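Local coordinates for halohydrin dehalogenase (PDB 4IY1), which catalyses ring closure of vicinal halohydrins to epoxides with release of halide, and probably the opening of epoxides by nucleophiles such as cyanide, at residues Asp90-Ala93 with Val94-Arg98; Gln105-Pro108 with Phe109-Asn113; Val115-Gln118 with Met119-Lys123. The protein carries 37 engineered substitutions. All blocks are in the same frame, centred on the assembly; numbering follows the deposited sequence.

Interaction 1: Asp90-Ala93 with Val94-Arg98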
ATOM      1  N   ASP B  90     -11.002 -24.823  -3.498  1.00 45.59           N
ATOM      2  CA  ASP B  90     -11.140 -26.168  -4.052  1.00 51.98           C
ATOM      3  C   ASP B  90     -12.503 -26.463  -4.712  1.00 49.99           C
ATOM      4  O   ASP B  90     -12.602 -27.374  -5.529  1.00 51.30           O
ATOM      5  CB  ASP B  90     -10.796 -27.229  -3.008  1.00 50.04           C
ATOM      6  CG  ASP B  90     -11.606 -27.081  -1.728  1.00 58.21           C
ATOM      7  OD1 ASP B  90     -11.834 -25.937  -1.273  1.00 61.54           O
ATOM      8  OD2 ASP B  90     -11.992 -28.118  -1.156  1.00 65.87           O
ATOM      9  N   LYS B  91     -13.514 -25.645  -4.418  1.00 53.03           N
ATOM     10  CA  LYS B  91     -14.862 -25.808  -4.993  1.00 55.64           C
ATOM     11  C   LYS B  91     -15.030 -25.178  -6.375  1.00 55.59           C
ATOM     12  O   LYS B  91     -15.713 -25.737  -7.237  1.00 59.33           O
ATOM     13  CB  LYS B  91     -15.930 -25.217  -4.062  1.00 58.96           C
ATOM     14  CG  LYS B  91     -16.252 -26.056  -2.833  1.00 66.74           C
ATOM     15  CD  LYS B  91     -16.028 -27.543  -3.078  1.00 60.19           C
ATOM     16  CE  LYS B  91     -16.735 -28.355  -2.000  1.00 73.89           C
ATOM     17  NZ  LYS B  91     -16.323 -29.787  -2.054  1.00 80.44           N
ATOM     18  N   TYR B  92     -14.507 -23.963  -6.543  1.00 50.47           N
ATOM     19  CA  TYR B  92     -14.555 -23.263  -7.830  1.00 46.64           C
ATOM     20  C   TYR B  92     -14.041 -24.171  -8.912  1.00 43.44           C
ATOM     21  O   TYR B  92     -13.081 -24.904  -8.701  1.00 50.67           O
ATOM     22  CB  TYR B  92     -13.665 -22.027  -7.802  1.00 54.49           C
ATOM     23  CG  TYR B  92     -14.319 -20.827  -7.211  1.00 53.17           C
ATOM     24  CD1 TYR B  92     -13.939 -20.362  -5.958  1.00 56.75           C
ATOM     25  CD2 TYR B  92     -15.289 -20.123  -7.918  1.00 56.29           C
ATOM     26  CE1 TYR B  92     -14.536 -19.246  -5.406  1.00 58.17           C
ATOM     27  CE2 TYR B  92     -15.906 -19.017  -7.370  1.00 59.34           C
ATOM     28  CZ  TYR B  92     -15.526 -18.585  -6.112  1.00 64.21           C
ATOM     29  OH  TYR B  92     -16.146 -17.501  -5.537  1.00 75.61           O
ATOM     30  N   ALA B  93     -14.636 -24.083 -10.090  1.00 37.47           N
ATOM     31  CA  ALA B  93     -13.977 -24.557 -11.284  1.00 40.02           C
ATOM     32  C   ALA B  93     -13.104 -23.437 -11.875  1.00 38.27           C
ATOM     33  O   ALA B  93     -13.452 -22.251 -11.794  1.00 35.27           O
ATOM     34  CB  ALA B  93     -15.010 -25.042 -12.298  1.00 39.87           C
ATOM     35  N   VAL B  94     -11.988 -23.814 -12.498  1.00 37.51           N
ATOM     36  CA  VAL B  94     -11.081 -22.823 -13.097  1.00 37.55           C
ATOM     37  C   VAL B  94     -11.808 -21.926 -14.096  1.00 42.63           C
ATOM     38  O   VAL B  94     -11.549 -20.707 -14.213  1.00 38.11           O
ATOM     39  CB  VAL B  94      -9.899 -23.528 -13.763  1.00 32.92           C
ATOM     40  CG1 VAL B  94      -9.050 -22.548 -14.538  1.00 29.92           C
ATOM     41  CG2 VAL B  94      -9.062 -24.237 -12.707  1.00 35.30           C
ATOM     42  N   GLU B  95     -12.729 -22.529 -14.828  1.00 38.15           N
ATOM     43  CA  GLU B  95     -13.521 -21.781 -15.776  1.00 33.70           C
ATOM     44  C   GLU B  95     -14.349 -20.669 -15.118  1.00 31.56           C
ATOM     45  O   GLU B  95     -14.683 -19.674 -15.758  1.00 38.57           O
ATOM     46  CB  GLU B  95     -14.412 -22.742 -16.587  1.00 41.39           C
ATOM     47  CG  GLU B  95     -15.029 -22.102 -17.815  1.00 43.31           C
ATOM     48  CD  GLU B  95     -13.994 -21.635 -18.830  1.00 48.95           C
ATOM     49  OE1 GLU B  95     -12.926 -22.269 -18.946  1.00 51.41           O
ATOM     50  OE2 GLU B  95     -14.270 -20.652 -19.551  1.00 62.59           O
ATOM     51  N   ASP B  96     -14.723 -20.848 -13.851  1.00 40.03           N
ATOM     52  CA  ASP B  96     -15.331 -19.752 -13.056  1.00 39.19           C
ATOM     53  C   ASP B  96     -14.371 -18.542 -12.898  1.00 30.40           C
ATOM     54  O   ASP B  96     -14.792 -17.380 -12.932  1.00 30.39           O
ATOM     55  CB  ASP B  96     -15.724 -20.241 -11.644  1.00 37.98           C
ATOM     56  CG  ASP B  96     -16.676 -21.428 -11.668  1.00 55.04           C
ATOM     57  OD1 ASP B  96     -17.800 -21.283 -12.197  1.00 47.21           O
ATOM     58  OD2 ASP B  96     -16.310 -22.498 -11.127  1.00 51.92           O
ATOM     59  N   TYR B  97     -13.120 -18.815 -12.557  1.00 28.68           N
ATOM     60  CA  TYR B  97     -12.159 -17.721 -12.424  1.00 27.99           C
ATOM     61  C   TYR B  97     -11.972 -17.009 -13.769  1.00 23.32           C
ATOM     62  O   TYR B  97     -12.027 -15.786 -13.821  1.00 24.92           O
ATOM     63  CB  TYR B  97     -10.831 -18.216 -11.850  1.00 26.95           C
ATOM     64  CG  TYR B  97      -9.818 -17.116 -11.503  1.00 25.52           C
ATOM     65  CD1 TYR B  97     -10.218 -15.911 -10.905  1.00 24.68           C
ATOM     66  CD2 TYR B  97      -8.462 -17.327 -11.699  1.00 29.21           C
ATOM     67  CE1 TYR B  97      -9.280 -14.945 -10.510  1.00 25.88           C
ATOM     68  CE2 TYR B  97      -7.516 -16.389 -11.292  1.00 28.74           C
ATOM     69  CZ  TYR B  97      -7.929 -15.201 -10.710  1.00 26.13           C
ATOM     70  OH  TYR B  97      -6.958 -14.270 -10.365  1.00 29.93           O
ATOM     71  N   ARG B  98     -11.962 -17.775 -14.867  1.00 26.85           N
ATOM     72  CA  ARG B  98     -11.864 -17.175 -16.216  1.00 29.36           C
ATOM     73  C   ARG B  98     -13.017 -16.222 -16.493  1.00 27.43           C
ATOM     74  O   ARG B  98     -12.791 -15.084 -16.897  1.00 27.80           O
ATOM     75  CB  ARG B  98     -11.798 -18.241 -17.333  1.00 28.08           C
ATOM     76  CG  ARG B  98     -10.454 -18.936 -17.474  1.00 32.15           C
ATOM     77  CD  ARG B  98     -10.326 -19.760 -18.779  1.00 32.66           C
ATOM     78  NE  ARG B  98      -9.103 -20.571 -18.773  1.00 30.57           N
ATOM     79  CZ  ARG B  98      -9.035 -21.830 -18.346  1.00 32.65           C
ATOM     80  NH1 ARG B  98     -10.134 -22.478 -17.993  1.00 43.00           N
ATOM     81  NH2 ARG B  98      -7.858 -22.418 -18.195  1.00 35.18           N
TER
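Ala93 N donates a hydrogen bond to Asp96 OD2, modelled at 2.5 Å, a length so short that it is doubtful. The spot is tight, for OD2 also lies 2.9 Å from Ala93 O, another acceptor. Ala93 is the N-cap of helix 94-122, and Asp96, three residues on, caps its amide as in one half of a capping box. The full box is not formed, because Ala93 has no polar side-chain atom to accept a bond in return. Only a weak backbone bond runs the other way, with Asp96 N 2.8 Å from Ala93 O. The bond to OD2 is bent at the hydrogen (136°), although the amide meets the oxygen nearly in line with its C-O bond. Asp96 CG lies beside its own backbone N and anti to the carbonyl carbon (chi1 -57°), and this turns the carboxylate back to the Ala93 amide. A negative group here would probably interact well with the helix dipole.

Tyr92 adds an apolar touch. Its CD2 lies 3.8 Å from Asp96 CB, which sits at the ring edge, near the ring plane. Ring and carboxylate planes are 63° apart. Tyr97 leads away from the cap, and its hydroxyl bonds Ser147 OG of its own chain and Gln105 NE2 of the second subunit. Arg98 NH1 forms a salt bridge with Glu95 OE1 at 3.0 Å, reaching that oxygen from above the carboxylate plane.

Interaction 2: Gln105-Pro108 with Phe109-Asn113. Engineered in segment 105-108: Lys107 (natural residue Arg). Engineered in segment 109-113: Ala112 (natural residue Val).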
ATOM      1  N   GLN B 105     -11.971  -7.682 -15.427  1.00 30.11           N
ATOM      2  CA  GLN B 105     -10.582  -7.326 -15.750  1.00 28.47           C
ATOM      3  C   GLN B 105     -10.365  -7.183 -17.234  1.00 23.23           C
ATOM      4  O   GLN B 105      -9.854  -6.151 -17.701  1.00 25.60           O
ATOM      5  CB  GLN B 105      -9.642  -8.381 -15.185  1.00 27.20           C
ATOM      6  CG  GLN B 105      -8.363  -7.850 -14.606  1.00 26.62           C
ATOM      7  CD  GLN B 105      -7.466  -8.981 -14.113  1.00 30.29           C
ATOM      8  OE1 GLN B 105      -7.929  -9.877 -13.423  1.00 24.22           O
ATOM      9  NE2 GLN B 105      -6.177  -8.946 -14.477  1.00 27.23           N
ATOM     10  N   ILE B 106     -10.743  -8.208 -17.997  1.00 28.16           N
ATOM     11  CA  ILE B 106     -10.621  -8.115 -19.495  1.00 27.05           C
ATOM     12  C   ILE B 106     -11.521  -7.003 -20.036  1.00 25.01           C
ATOM     13  O   ILE B 106     -11.154  -6.246 -20.960  1.00 28.06           O
ATOM     14  CB  ILE B 106     -10.980  -9.442 -20.190  1.00 20.80           C
ATOM     15  CG1 ILE B 106     -10.226 -10.628 -19.580  1.00 31.26           C
ATOM     16  CG2 ILE B 106     -10.763  -9.338 -21.678  1.00 27.35           C
ATOM     17  CD1 ILE B 106      -8.714 -10.528 -19.613  1.00 23.13           C
ATOM     18  N   LYS B 107     -12.664  -6.829 -19.384  1.00 28.21           N
ATOM     19  CA  LYS B 107     -13.661  -5.860 -19.860  1.00 28.78           C
ATOM     20  C   LYS B 107     -13.133  -4.437 -19.813  1.00 27.81           C
ATOM     21  O   LYS B 107     -13.175  -3.731 -20.818  1.00 31.40           O
ATOM     22  CB  LYS B 107     -14.996  -6.021 -19.083  1.00 24.27           C
ATOM     23  CG  LYS B 107     -16.078  -5.007 -19.448  1.00 30.34           C
ATOM     24  CD  LYS B 107     -16.612  -5.230 -20.865  1.00 38.61           C
ATOM     25  CE  LYS B 107     -17.339  -6.563 -20.994  1.00 33.87           C
ATOM     26  NZ  LYS B 107     -17.524  -6.869 -22.425  1.00 42.92           N
ATOM     27  N   PRO B 108     -12.599  -4.000 -18.645  1.00 26.63           N
ATOM     28  CA  PRO B 108     -12.113  -2.625 -18.651  1.00 29.64           C
ATOM     29  C   PRO B 108     -10.928  -2.424 -19.618  1.00 27.27           C
ATOM     30  O   PRO B 108     -10.744  -1.328 -20.155  1.00 24.67           O
ATOM     31  CB  PRO B 108     -11.669  -2.387 -17.180  1.00 27.38           C
ATOM     32  CG  PRO B 108     -11.830  -3.691 -16.482  1.00 25.03           C
ATOM     33  CD  PRO B 108     -12.855  -4.465 -17.281  1.00 25.73           C
ATOM     34  N   PHE B 109     -10.047  -3.416 -19.696  1.00 25.16           N
ATOM     35  CA  PHE B 109      -8.911  -3.334 -20.633  1.00 24.09           C
ATOM     36  C   PHE B 109      -9.420  -3.123 -22.052  1.00 21.24           C
ATOM     37  O   PHE B 109      -8.977  -2.227 -22.746  1.00 24.14           O
ATOM     38  CB  PHE B 109      -8.078  -4.600 -20.566  1.00 21.20           C
ATOM     39  CG  PHE B 109      -6.952  -4.648 -21.585  1.00 22.27           C
ATOM     40  CD1 PHE B 109      -7.161  -5.184 -22.838  1.00 25.74           C
ATOM     41  CD2 PHE B 109      -5.688  -4.177 -21.271  1.00 23.89           C
ATOM     42  CE1 PHE B 109      -6.159  -5.151 -23.816  1.00 26.15           C
ATOM     43  CE2 PHE B 109      -4.653  -4.248 -22.188  1.00 27.33           C
ATOM     44  CZ  PHE B 109      -4.902  -4.685 -23.479  1.00 26.88           C
ATOM     45  N   ALA B 110     -10.454  -3.876 -22.395  1.00 22.93           N
ATOM     46  CA  ALA B 110     -11.045  -3.885 -23.726  1.00 24.78           C
ATOM     47  C   ALA B 110     -11.626  -2.516 -24.018  1.00 29.11           C
ATOM     48  O   ALA B 110     -11.294  -1.899 -25.017  1.00 31.48           O
ATOM     49  CB  ALA B 110     -12.131  -4.953 -23.769  1.00 26.44           C
ATOM     50  N   LEU B 111     -12.333  -1.957 -23.042  1.00 27.85           N
ATOM     51  CA  LEU B 111     -12.913  -0.627 -23.224  1.00 28.28           C
ATOM     52  C   LEU B 111     -11.823   0.424 -23.318  1.00 32.27           C
ATOM     53  O   LEU B 111     -11.857   1.274 -24.208  1.00 27.32           O
ATOM     54  CB  LEU B 111     -13.910  -0.302 -22.105  1.00 27.39           C
ATOM     55  CG  LEU B 111     -15.244  -0.998 -22.337  1.00 29.02           C
ATOM     56  CD1 LEU B 111     -16.011  -1.206 -21.042  1.00 27.83           C
ATOM     57  CD2 LEU B 111     -16.067  -0.177 -23.354  1.00 27.01           C
ATOM     58  N   ALA B 112     -10.799   0.325 -22.467  1.00 25.36           N
ATOM     59  CA  ALA B 112      -9.694   1.289 -22.564  1.00 28.09           C
ATOM     60  C   ALA B 112      -8.979   1.176 -23.925  1.00 26.60           C
ATOM     61  O   ALA B 112      -8.555   2.178 -24.480  1.00 25.12           O
ATOM     62  CB  ALA B 112      -8.687   1.107 -21.437  1.00 22.00           C
ATOM     63  N   ASN B 113      -8.650  -0.053 -24.286  1.00 26.01           N
ATOM     64  CA  ASN B 113      -7.981  -0.366 -25.550  1.00 34.15           C
ATOM     65  C   ASN B 113      -8.795   0.152 -26.764  1.00 30.28           C
ATOM     66  O   ASN B 113      -8.232   0.786 -27.648  1.00 29.67           O
ATOM     67  CB  ASN B 113      -7.702  -1.885 -25.628  1.00 32.53           C
ATOM     68  CG  ASN B 113      -7.230  -2.342 -27.007  1.00 40.19           C
ATOM     69  OD1 ASN B 113      -8.024  -2.805 -27.815  1.00 34.69           O
ATOM     70  ND2 ASN B 113      -5.922  -2.309 -27.230  1.00 34.97           N
TER
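Pro108 and Ala112 are joined by one of four successive i to i+4 backbone hydrogen bonds in helix 94-122, with Ala112 N 2.8 Å from Pro108 O. Leu111 N bonds Lys107 O at 3.0 Å, and Ala110 N bonds Ile106 O at 2.9 Å. The first of the four is weak: Phe109 N stands 3.4 Å from Gln105 O. The helix is kinked here, because the ring nitrogen of Pro108 has no hydrogen to give to the turn before.

Apolar touches between side chains are few. Lys107, an engineered residue, sends CG out anti to its backbone N (chi1 177°). The chain then bends twice, and CD comes 4.1 Å from Leu111 CD1, the two side chains lying at an oblique angle. Against the backbone, Ala110 CB rests 3.2 Å from Ile106 O.

The remaining side chains pack on their surroundings. Pro108 and Leu111 meet strand 75-79. Phe109 and engineered Ala112 touch helix 143-163, and Phe109 also stacks on Tyr97 of the second subunit. Backbone bonds thus satisfy the N-H groups of 109-112, Phe109 N weakly, and the carbonyls of 105-108. The Gln105 amide bonds its copy in the second subunit. Apolar side chains are left to pack.

Interaction 3: Val115-Gln118 with Met119-Lys123. Engineered in segment 119-123: Arg121 (natural residue Lys).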
ATOM      1  N   VAL B 115     -10.773   2.903 -26.737  1.00 29.41           N
ATOM      2  CA  VAL B 115     -10.987   4.330 -26.760  1.00 26.63           C
ATOM      3  C   VAL B 115      -9.663   5.076 -26.853  1.00 31.61           C
ATOM      4  O   VAL B 115      -9.612   6.266 -27.190  1.00 27.50           O
ATOM      5  CB  VAL B 115     -11.873   4.798 -25.578  1.00 29.14           C
ATOM      6  CG1 VAL B 115     -11.062   4.964 -24.304  1.00 32.15           C
ATOM      7  CG2 VAL B 115     -12.575   6.094 -25.923  1.00 39.51           C
ATOM      8  N   ALA B 116      -8.578   4.371 -26.559  1.00 26.73           N
ATOM      9  CA  ALA B 116      -7.347   5.043 -26.181  1.00 23.99           C
ATOM     10  C   ALA B 116      -6.725   5.827 -27.361  1.00 26.09           C
ATOM     11  O   ALA B 116      -6.122   6.893 -27.186  1.00 21.84           O
ATOM     12  CB  ALA B 116      -6.366   4.036 -25.616  1.00 28.06           C
ATOM     13  N   SER B 117      -6.892   5.327 -28.579  1.00 24.79           N
ATOM     14  CA  SER B 117      -6.102   5.910 -29.645  1.00 27.03           C
ATOM     15  C   SER B 117      -6.715   7.233 -30.137  1.00 29.87           C
ATOM     16  O   SER B 117      -5.983   8.199 -30.356  1.00 28.04           O
ATOM     17  CB  SER B 117      -5.828   4.901 -30.770  1.00 31.44           C
ATOM     18  OG  SER B 117      -6.997   4.631 -31.490  1.00 43.73           O
ATOM     19  N   GLN B 118      -8.047   7.357 -30.085  1.00 33.22           N
ATOM     20  CA  GLN B 118      -8.650   8.695 -30.280  1.00 36.58           C
ATOM     21  C   GLN B 118      -8.349   9.718 -29.182  1.00 32.91           C
ATOM     22  O   GLN B 118      -7.973  10.864 -29.472  1.00 34.96           O
ATOM     23  CB  GLN B 118     -10.145   8.644 -30.617  1.00 36.18           C
ATOM     24  CG  GLN B 118     -11.043   7.945 -29.611  1.00 45.38           C
ATOM     25  CD  GLN B 118     -12.454   8.529 -29.591  1.00 54.99           C
ATOM     26  OE1 GLN B 118     -12.679   9.638 -29.086  1.00 54.82           O
ATOM     27  NE2 GLN B 118     -13.417   7.764 -30.096  1.00 63.80           N
ATOM     28  N   MET B 119      -8.339   9.278 -27.933  1.00 32.95           N
ATOM     29  CA  MET B 119      -7.995  10.200 -26.835  1.00 30.93           C
ATOM     30  C   MET B 119      -6.571  10.693 -27.012  1.00 30.52           C
ATOM     31  O   MET B 119      -6.252  11.872 -26.746  1.00 28.36           O
ATOM     32  CB  MET B 119      -8.135   9.513 -25.487  1.00 26.80           C
ATOM     33  CG  MET B 119      -9.581   9.187 -25.114  1.00 33.52           C
ATOM     34  SD  MET B 119      -9.679   8.553 -23.430  1.00 32.76           S
ATOM     35  CE  MET B 119     -11.468   8.471 -23.166  1.00 27.91           C
ATOM     36  N   LYS B 120      -5.695   9.778 -27.412  1.00 35.04           N
ATOM     37  CA  LYS B 120      -4.268  10.109 -27.561  1.00 32.43           C
ATOM     38  C   LYS B 120      -4.077  11.096 -28.727  1.00 33.43           C
ATOM     39  O   LYS B 120      -3.337  12.071 -28.618  1.00 36.95           O
ATOM     40  CB  LYS B 120      -3.449   8.839 -27.782  1.00 30.55           C
ATOM     41  CG  LYS B 120      -3.077   8.098 -26.495  1.00 30.37           C
ATOM     42  CD  LYS B 120      -2.653   6.670 -26.770  1.00 30.20           C
ATOM     43  CE  LYS B 120      -1.367   6.610 -27.576  1.00 39.82           C
ATOM     44  NZ  LYS B 120      -0.893   5.202 -27.785  1.00 42.39           N
ATOM     45  N   ARG B 121      -4.687  10.793 -29.862  1.00 29.95           N
ATOM     46  CA  ARG B 121      -4.718  11.750 -30.975  1.00 35.85           C
ATOM     47  C   ARG B 121      -5.183  13.149 -30.525  1.00 38.93           C
ATOM     48  O   ARG B 121      -4.519  14.144 -30.802  1.00 36.40           O
ATOM     49  CB  ARG B 121      -5.622  11.216 -32.112  1.00 35.77           C
ATOM     50  CG  ARG B 121      -5.047  10.002 -32.840  1.00 32.44           C
ATOM     51  CD  ARG B 121      -5.748   9.745 -34.158  1.00 39.93           C
ATOM     52  NE  ARG B 121      -7.066   9.161 -33.980  1.00 37.20           N
ATOM     53  CZ  ARG B 121      -7.300   7.852 -33.933  1.00 37.68           C
ATOM     54  NH1 ARG B 121      -6.313   6.989 -34.112  1.00 37.10           N
ATOM     55  NH2 ARG B 121      -8.525   7.407 -33.700  1.00 37.88           N
ATOM     56  N   ARG B 122      -6.282  13.213 -29.776  1.00 33.18           N
ATOM     57  CA  ARG B 122      -6.766  14.492 -29.258  1.00 33.66           C
ATOM     58  C   ARG B 122      -6.009  15.018 -28.035  1.00 37.80           C
ATOM     59  O   ARG B 122      -6.230  16.149 -27.604  1.00 37.41           O
ATOM     60  CB  ARG B 122      -8.269  14.422 -28.975  1.00 39.82           C
ATOM     61  CG  ARG B 122      -9.115  14.082 -30.200  1.00 46.19           C
ATOM     62  CD  ARG B 122     -10.422  13.376 -29.830  1.00 46.81           C
ATOM     63  NE  ARG B 122     -11.329  14.273 -29.124  1.00 60.38           N
ATOM     64  CZ  ARG B 122     -11.779  14.083 -27.879  1.00 69.14           C
ATOM     65  NH1 ARG B 122     -11.461  12.977 -27.196  1.00 62.56           N
ATOM     66  NH2 ARG B 122     -12.546  15.013 -27.314  1.00 51.79           N
ATOM     67  N   LYS B 123      -5.060  14.240 -27.517  1.00 30.06           N
ATOM     68  CA  LYS B 123      -4.424  14.583 -26.262  1.00 29.72           C
ATOM     69  C   LYS B 123      -5.484  15.060 -25.242  1.00 29.11           C
ATOM     70  O   LYS B 123      -5.312  16.082 -24.601  1.00 31.40           O
ATOM     71  CB  LYS B 123      -3.348  15.649 -26.453  1.00 29.97           C
ATOM     72  CG  LYS B 123      -2.254  15.263 -27.434  1.00 37.51           C
ATOM     73  CD  LYS B 123      -1.143  14.514 -26.706  1.00 51.21           C
ATOM     74  CE  LYS B 123      -0.161  13.850 -27.667  1.00 57.01           C
ATOM     75  NZ  LYS B 123      -0.700  12.566 -28.205  1.00 55.42           N
TER
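The guanidinium of Arg121, an engineered residue, lies with one face over the backbone of Ser117 and Gln118. Ser117 O sits under the centre of the group, 3.8 Å from its plane, and Gln118 N lies nearer the rim. NH1 is the guanidinium atom nearest to Ser117 OG, 3.6 Å away, but does not point at it. The side chain starts beside its own backbone N (chi1 -69°) and bends at chi3, which folds the flat group back along the helix. Arg122 behaves differently. It runs alongside Gln118 in the same direction, with its guanidinium plane perpendicular to the glutamine amide, and NH1 stays 4.0 Å from Gln118 OE1. Each polar end has a stronger partner elsewhere: Gln118 OE1 accepts from Val73 N, and Arg122 NH2 forms a salt bridge with Asp74.

These residues form the last turns of helix 94-122 in the Rossmann-like fold of the short-chain dehydrogenase/reductase superfamily. Three sound backbone bonds cross the contact, the straightest from Arg121 N to Ser117 O (2.9 Å, 174°). A weak one from Met119 N to Val115 O comes before them. On the inner side Met119 extends so that CE rests against both methyls of Val115, 3.7 Å from Val115 CG1. Both residues also pack on Ile127 of strand 126-130.

Lys123 has a positive phi and ends the helix in a Schellman motif. Lys120 O is gripped twice, by Lys123 N at 3.0 Å and by Lys123 NZ at 2.7 Å, from opposite faces of the carbonyl plane. Lys123 NZ also bonds His166 ND1, while Lys120 NZ makes a salt bridge with Asp90 of the second subunit.

How the interactions relate
Interactions 1, 2 and 3 follow in series along helix 94-122. Interaction 1 caps its start, where the loop after strand 75-79 enters the helix. Interaction 2 lies midway, beside strand 75-79 and helix 143-163. Interaction 3 follows after a gap of one residue and ends the helix before strand 126-130. Each is a local turn, so none closes a long loop and none nests or crosses. The centres of interactions 1 and 3 are about 37 Å apart. All three touch the second subunit: residues of 90-98 in one subunit meet residues of 105-120 in the other, and Gln105 meets its own copy. These pairs are consistent with the two copies of the helix running antiparallel.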